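Local coordinates for stress response kinase A (Escherichia coli, PDB 1ZYL), which phosphorylates itself and other proteins on serine and threonine using ATP, and probably helps protect cells from stress linked to reactive oxygen species, at residues 7-12 and 99-104; 18-23 and 52-57. One frame throughout, in Å; residues are numbered along the deposited sequence.

Contact 1. Residues 7-12 and 99-104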
loop_
_atom_site.group_PDB
_atom_site.type_symbol
_atom_site.label_atom_id
_atom_site.label_comp_id
_atom_site.label_asym_id
_atom_site.label_seq_id
_atom_site.Cartn_x
_atom_site.Cartn_y
_atom_site.Cartn_z
ATOM N N THR A 7 -7.574 -13.546 -13.407
ATOM C CA THR A 7 -8.307 -14.789 -13.549
ATOM C C THR A 7 -7.898 -15.562 -12.296
ATOM O O THR A 7 -6.896 -16.281 -12.296
ATOM C CB THR A 7 -7.882 -15.585 -14.791
ATOM O OG1 THR A 7 -6.543 -16.045 -14.618
ATOM C CG2 THR A 7 -7.946 -14.720 -16.037
ATOM N N PHE A 8 -8.663 -15.388 -11.222
ATOM C CA PHE A 8 -8.370 -16.052 -9.962
ATOM C C PHE A 8 -8.037 -17.527 -10.080
ATOM O O PHE A 8 -8.831 -18.321 -10.587
ATOM C CB PHE A 8 -9.534 -15.890 -8.990
ATOM C CG PHE A 8 -9.519 -16.880 -7.857
ATOM C CD1 PHE A 8 -10.132 -18.128 -7.996
ATOM C CD2 PHE A 8 -8.900 -16.568 -6.651
ATOM C CE1 PHE A 8 -10.132 -19.051 -6.949
ATOM C CE2 PHE A 8 -8.895 -17.482 -5.598
ATOM C CZ PHE A 8 -9.517 -18.729 -5.752
ATOM N N GLN A 9 -6.856 -17.886 -9.595
ATOM C CA GLN A 9 -6.411 -19.269 -9.600
ATOM C C GLN A 9 -6.269 -19.678 -8.142
ATOM O O GLN A 9 -5.490 -19.076 -7.397
ATOM C CB GLN A 9 -5.075 -19.410 -10.339
ATOM C CG GLN A 9 -4.150 -18.199 -10.238
ATOM C CD GLN A 9 -4.113 -17.361 -11.521
ATOM O OE1 GLN A 9 -3.844 -17.881 -12.607
ATOM N NE2 GLN A 9 -4.373 -16.058 -11.394
ATOM N N THR A 10 -7.036 -20.690 -7.734
ATOM C CA THR A 10 -7.023 -21.168 -6.351
ATOM C C THR A 10 -5.708 -21.833 -5.930
ATOM O O THR A 10 -4.934 -22.315 -6.768
ATOM C CB THR A 10 -8.190 -22.161 -6.094
ATOM O OG1 THR A 10 -8.215 -22.539 -4.710
ATOM C CG2 THR A 10 -8.032 -23.401 -6.966
ATOM N N LEU A 11 -5.462 -21.855 -4.624
ATOM C CA LEU A 11 -4.250 -22.460 -4.100
ATOM C C LEU A 11 -4.564 -23.277 -2.854
ATOM O O LEU A 11 -4.658 -22.739 -1.748
ATOM C CB LEU A 11 -3.221 -21.374 -3.775
ATOM C CG LEU A 11 -1.745 -21.795 -3.781
ATOM C CD1 LEU A 11 -1.366 -22.318 -5.156
ATOM C CD2 LEU A 11 -0.874 -20.605 -3.419
ATOM N N HIS A 12 -4.731 -24.580 -3.045
ATOM C CA HIS A 12 -5.040 -25.488 -1.951
ATOM C C HIS A 12 -3.912 -25.443 -0.923
ATOM O O HIS A 12 -2.749 -25.289 -1.287
ATOM C CB HIS A 12 -5.182 -26.899 -2.503
ATOM C CG HIS A 12 -5.908 -27.833 -1.591
ATOM N ND1 HIS A 12 -7.233 -27.665 -1.256
ATOM C CD2 HIS A 12 -5.498 -28.951 -0.948
ATOM C CE1 HIS A 12 -7.609 -28.638 -0.448
ATOM N NE2 HIS A 12 -6.574 -29.432 -0.245
ATOM N N GLN A 99 5.072 -24.581 -8.639
ATOM C CA GLN A 99 3.984 -24.619 -9.599
ATOM C C GLN A 99 3.941 -23.280 -10.341
ATOM O O GLN A 99 4.970 -22.795 -10.827
ATOM C CB GLN A 99 2.665 -24.885 -8.867
ATOM C CG GLN A 99 1.864 -26.061 -9.416
ATOM C CD GLN A 99 2.703 -27.315 -9.619
ATOM O OE1 GLN A 99 3.487 -27.407 -10.565
ATOM N NE2 GLN A 99 2.544 -28.284 -8.725
ATOM N N GLY A 100 2.758 -22.679 -10.426
ATOM C CA GLY A 100 2.637 -21.408 -11.118
ATOM C C GLY A 100 2.551 -20.226 -10.174
ATOM O O GLY A 100 2.027 -19.173 -10.530
ATOM N N PHE A 101 3.072 -20.398 -8.965
ATOM C CA PHE A 101 3.034 -19.339 -7.969
ATOM C C PHE A 101 4.415 -19.056 -7.400
ATOM O O PHE A 101 5.185 -19.982 -7.146
ATOM C CB PHE A 101 2.109 -19.731 -6.811
ATOM C CG PHE A 101 0.668 -19.911 -7.206
ATOM C CD1 PHE A 101 0.302 -20.854 -8.168
ATOM C CD2 PHE A 101 -0.329 -19.150 -6.599
ATOM C CE1 PHE A 101 -1.036 -21.034 -8.519
ATOM C CE2 PHE A 101 -1.672 -19.321 -6.942
ATOM C CZ PHE A 101 -2.025 -20.265 -7.905
ATOM N N TYR A 102 4.722 -17.773 -7.212
ATOM C CA TYR A 102 5.986 -17.349 -6.620
ATOM C C TYR A 102 5.673 -17.224 -5.142
ATOM O O TYR A 102 4.509 -17.134 -4.770
ATOM C CB TYR A 102 6.392 -15.975 -7.132
ATOM C CG TYR A 102 6.924 -15.936 -8.534
ATOM C CD1 TYR A 102 8.223 -16.356 -8.820
ATOM C CD2 TYR A 102 6.159 -15.406 -9.568
ATOM C CE1 TYR A 102 8.753 -16.232 -10.104
ATOM C CE2 TYR A 102 6.675 -15.278 -10.853
ATOM C CZ TYR A 102 7.975 -15.686 -11.114
ATOM O OH TYR A 102 8.506 -15.486 -12.366
ATOM N N PHE A 103 6.693 -17.218 -4.295
ATOM C CA PHE A 103 6.451 -17.062 -2.870
ATOM C C PHE A 103 7.730 -16.834 -2.096
ATOM O O PHE A 103 8.822 -17.110 -2.591
ATOM C CB PHE A 103 5.722 -18.278 -2.299
ATOM C CG PHE A 103 6.502 -19.563 -2.374
ATOM C CD1 PHE A 103 6.801 -20.149 -3.597
ATOM C CD2 PHE A 103 6.884 -20.225 -1.213
ATOM C CE1 PHE A 103 7.463 -21.380 -3.659
ATOM C CE2 PHE A 103 7.547 -21.457 -1.270
ATOM C CZ PHE A 103 7.834 -22.032 -2.491
ATOM N N ALA A 104 7.581 -16.317 -0.880
ATOM C CA ALA A 104 8.705 -16.041 -0.003
ATOM C C ALA A 104 8.285 -16.377 1.420
ATOM O O ALA A 104 7.099 -16.520 1.704
ATOM C CB ALA A 104 9.101 -14.578 -0.107
#
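The extended N-terminal run ahead of helix 13-22 passes the start of strand 101-107, where L11 covers one face of the F101 ring and the Q9 backbone meets its edge. The main element is a CH-pi contact: L11 CD1 sits almost squarely over the F101 ring, 3.4 Å from its centroid and 6° off the ring normal. The second methyl, L11 CD2, lies on the same side but beyond the rim, 3.5 Å from F101 CD2. L11 CG is anti to the backbone N (chi1 -155°), and this brings CD1 over the ring as the two side chains run past each other in opposite directions.

Strand 101-107 belongs to the five-stranded antiparallel sheet of the kinase-type N-terminal lobe, and the loop residues 7-12 lie against one end of it. Here the outer tip of the ring meets the loop backbone. Q9 O approaches in the ring plane, at the edge, 3.7 Å from F101 CZ, while T10 O comes in obliquely to the same carbon. Q9 adds its aliphatic part, with Q9 CG 3.8 Å from F101 CZ; its amide plane is turned 84° from the ring. No hydrogen bond joins the two segments. With an alanine at F101, L11 CD1 would probably be left without the ring face beneath it, and a gap would open between loop and strand. F56 of the neighbouring strand 52-57 touches both L11 and F101, and Q9 also touches P59.

Contact 2. Residues 18-23 and 52-57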
loop_
_atom_site.group_PDB
_atom_site.type_symbol
_atom_site.label_atom_id
_atom_site.label_comp_id
_atom_site.label_asym_id
_atom_site.label_seq_id
_atom_site.Cartn_x
_atom_site.Cartn_y
_atom_site.Cartn_z
ATOM N N ASP A 18 3.560 -28.865 -0.376
ATOM C CA ASP A 18 4.475 -29.435 -1.361
ATOM C C ASP A 18 5.568 -28.403 -1.622
ATOM O O ASP A 18 6.764 -28.697 -1.558
ATOM C CB ASP A 18 3.744 -29.745 -2.669
ATOM C CG ASP A 18 2.558 -30.671 -2.471
ATOM O OD1 ASP A 18 2.706 -31.686 -1.758
ATOM O OD2 ASP A 18 1.478 -30.389 -3.038
ATOM N N ALA A 19 5.134 -27.183 -1.913
ATOM C CA ALA A 19 6.040 -26.080 -2.168
ATOM C C ALA A 19 7.046 -25.951 -1.030
ATOM O O ALA A 19 8.250 -25.901 -1.259
ATOM C CB ALA A 19 5.240 -24.791 -2.313
ATOM N N LEU A 20 6.550 -25.893 0.199
ATOM C CA LEU A 20 7.440 -25.766 1.341
ATOM C C LEU A 20 8.316 -26.995 1.511
ATOM O O LEU A 20 9.328 -26.954 2.218
ATOM C CB LEU A 20 6.654 -25.528 2.628
ATOM C CG LEU A 20 6.125 -24.112 2.812
ATOM C CD1 LEU A 20 5.556 -23.970 4.210
ATOM C CD2 LEU A 20 7.251 -23.116 2.596
ATOM N N PHE A 21 7.924 -28.092 0.875
ATOM C CA PHE A 21 8.705 -29.309 0.975
ATOM C C PHE A 21 9.806 -29.235 -0.068
ATOM O O PHE A 21 10.982 -29.329 0.261
ATOM C CB PHE A 21 7.836 -30.535 0.718
ATOM C CG PHE A 21 8.499 -31.826 1.088
ATOM C CD1 PHE A 21 8.562 -32.231 2.418
ATOM C CD2 PHE A 21 9.089 -32.625 0.113
ATOM C CE1 PHE A 21 9.203 -33.415 2.775
ATOM C CE2 PHE A 21 9.732 -33.810 0.459
ATOM C CZ PHE A 21 9.790 -34.206 1.793
ATOM N N GLU A 22 9.405 -29.051 -1.322
ATOM C CA GLU A 22 10.334 -28.948 -2.446
ATOM C C GLU A 22 11.524 -28.051 -2.119
ATOM O O GLU A 22 12.563 -28.127 -2.772
ATOM C CB GLU A 22 9.608 -28.389 -3.671
ATOM C CG GLU A 22 8.545 -29.297 -4.248
ATOM C CD GLU A 22 9.121 -30.347 -5.171
ATOM O OE1 GLU A 22 8.354 -31.209 -5.652
ATOM O OE2 GLU A 22 10.343 -30.303 -5.420
ATOM N N HIS A 23 11.362 -27.193 -1.116
ATOM C CA HIS A 23 12.428 -26.281 -0.715
ATOM C C HIS A 23 12.912 -26.580 0.700
ATOM O O HIS A 23 13.302 -25.675 1.442
ATOM C CB HIS A 23 11.952 -24.825 -0.803
ATOM C CG HIS A 23 11.612 -24.381 -2.193
ATOM N ND1 HIS A 23 10.447 -24.749 -2.831
ATOM C CD2 HIS A 23 12.292 -23.606 -3.072
ATOM C CE1 HIS A 23 10.424 -24.220 -4.041
ATOM N NE2 HIS A 23 11.532 -23.522 -4.213
ATOM N N PHE A 52 6.582 -18.594 11.508
ATOM C CA PHE A 52 6.924 -18.080 10.177
ATOM C C PHE A 52 5.637 -17.854 9.384
ATOM O O PHE A 52 4.546 -18.215 9.827
ATOM C CB PHE A 52 7.762 -19.106 9.411
ATOM C CG PHE A 52 9.228 -19.016 9.667
ATOM C CD1 PHE A 52 9.970 -17.957 9.158
ATOM C CD2 PHE A 52 9.881 -20.011 10.392
ATOM C CE1 PHE A 52 11.347 -17.887 9.361
ATOM C CE2 PHE A 52 11.258 -19.955 10.604
ATOM C CZ PHE A 52 11.994 -18.891 10.087
ATOM N N VAL A 53 5.769 -17.261 8.203
ATOM C CA VAL A 53 4.617 -17.029 7.336
ATOM C C VAL A 53 5.056 -17.156 5.886
ATOM O O VAL A 53 6.120 -16.675 5.509
ATOM C CB VAL A 53 3.981 -15.619 7.538
ATOM C CG1 VAL A 53 3.443 -15.476 8.944
ATOM C CG2 VAL A 53 4.996 -14.541 7.268
ATOM N N VAL A 54 4.257 -17.836 5.076
ATOM C CA VAL A 54 4.600 -17.965 3.672
ATOM C C VAL A 54 3.689 -16.982 2.976
ATOM O O VAL A 54 2.531 -16.830 3.364
ATOM C CB VAL A 54 4.293 -19.358 3.089
ATOM C CG1 VAL A 54 5.400 -19.743 2.121
ATOM C CG2 VAL A 54 4.114 -20.382 4.191
ATOM N N LYS A 55 4.210 -16.313 1.957
ATOM C CA LYS A 55 3.422 -15.351 1.227
ATOM C C LYS A 55 3.452 -15.786 -0.218
ATOM O O LYS A 55 4.523 -15.859 -0.823
ATOM C CB LYS A 55 4.034 -13.953 1.362
ATOM C CG LYS A 55 3.094 -12.774 1.049
ATOM C CD LYS A 55 3.856 -11.442 1.112
ATOM C CE LYS A 55 2.930 -10.219 1.282
ATOM N NZ LYS A 55 2.467 -9.974 2.696
ATOM N N PHE A 56 2.286 -16.106 -0.766
ATOM C CA PHE A 56 2.216 -16.491 -2.157
ATOM C C PHE A 56 1.741 -15.293 -2.930
ATOM O O PHE A 56 0.584 -14.908 -2.848
ATOM C CB PHE A 56 1.265 -17.660 -2.371
ATOM C CG PHE A 56 1.889 -18.988 -2.108
ATOM C CD1 PHE A 56 2.203 -19.378 -0.812
ATOM C CD2 PHE A 56 2.180 -19.845 -3.157
ATOM C CE1 PHE A 56 2.799 -20.606 -0.565
ATOM C CE2 PHE A 56 2.776 -21.072 -2.921
ATOM C CZ PHE A 56 3.086 -21.456 -1.620
ATOM N N TYR A 57 2.660 -14.689 -3.664
ATOM C CA TYR A 57 2.355 -13.521 -4.456
ATOM C C TYR A 57 1.317 -13.884 -5.501
ATOM O O TYR A 57 1.496 -14.835 -6.255
ATOM C CB TYR A 57 3.643 -13.016 -5.096
ATOM C CG TYR A 57 4.603 -12.440 -4.075
ATOM C CD1 TYR A 57 4.403 -11.161 -3.557
ATOM C CD2 TYR A 57 5.693 -13.182 -3.603
ATOM C CE1 TYR A 57 5.257 -10.627 -2.600
ATOM C CE2 TYR A 57 6.561 -12.651 -2.634
ATOM C CZ TYR A 57 6.331 -11.370 -2.138
ATOM O OH TYR A 57 7.145 -10.828 -1.170
#
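L20 and V54 bury the most surface where helix 13-22 packs on strand 52-57, part of the five-stranded antiparallel sheet of the kinase-type N-terminal lobe, and they meet tip to tip. Each leucine methyl has its own valine partner: L20 CD1 is 3.9 Å from V54 CG2, and L20 CD2 is likewise 3.9 Å from V54 CG1. The valine CB points toward the helix. The leucine leaves the helix at an angle and has to reach over: its CG is anti to the carbonyl carbon (chi1 -77°), and the chain then stays extended, which carries both methyls across to the strand. F44 of strand 40-44 touches both residues, widening this apolar patch across the sheet.

F56, two residues on from V54 and on the same side of the strand, carries the rest of the contact. Its ring presents an edge to the helix: A19 CB lies near the ring plane, 4.0 Å from F56 CZ. The small methyl lets the helix come close to the ring's outer carbon without covering a face. The ring of F103, on strand 101-107, stacks on F56 and also touches A19, so A19 meets two rings of the sheet, F56 and F103.

H23 ND1 donates to A19 O over 2.9 Å with an N-H...O angle of 160°, the carbonyl oxygen lying near the imidazole plane. This bond fixes the turn of the H23 ring, which meets F103 edge-to-face.

All four residues that touch across the contact are buried, and no hydrogen bond crosses between the segments. Residues 18-23 therefore meet strand 52-57 through apolar contact, with no directional bond between them.

The two contacts sit side by side on neighbouring strands of the N-lobe sheet, their centres 11 Å apart, and contact 2 is nested within the loop that contact 1 closes. A probable hydrogen bond from K55 N to A104 O (2.9 Å) ties the strands together, and F101 CB packs 3.7 Å from F56 CD2, making F56 the residue common to both apolar clusters. Contact 1 lies away from the annotated sites, whereas the side chain of F56 in contact 2 is about 10 Å from that of S36, inferred to be an ATP site. From strand 52-57, K55 makes a long, weak ion pair with D217, a probable active-site and magnesium-binding residue.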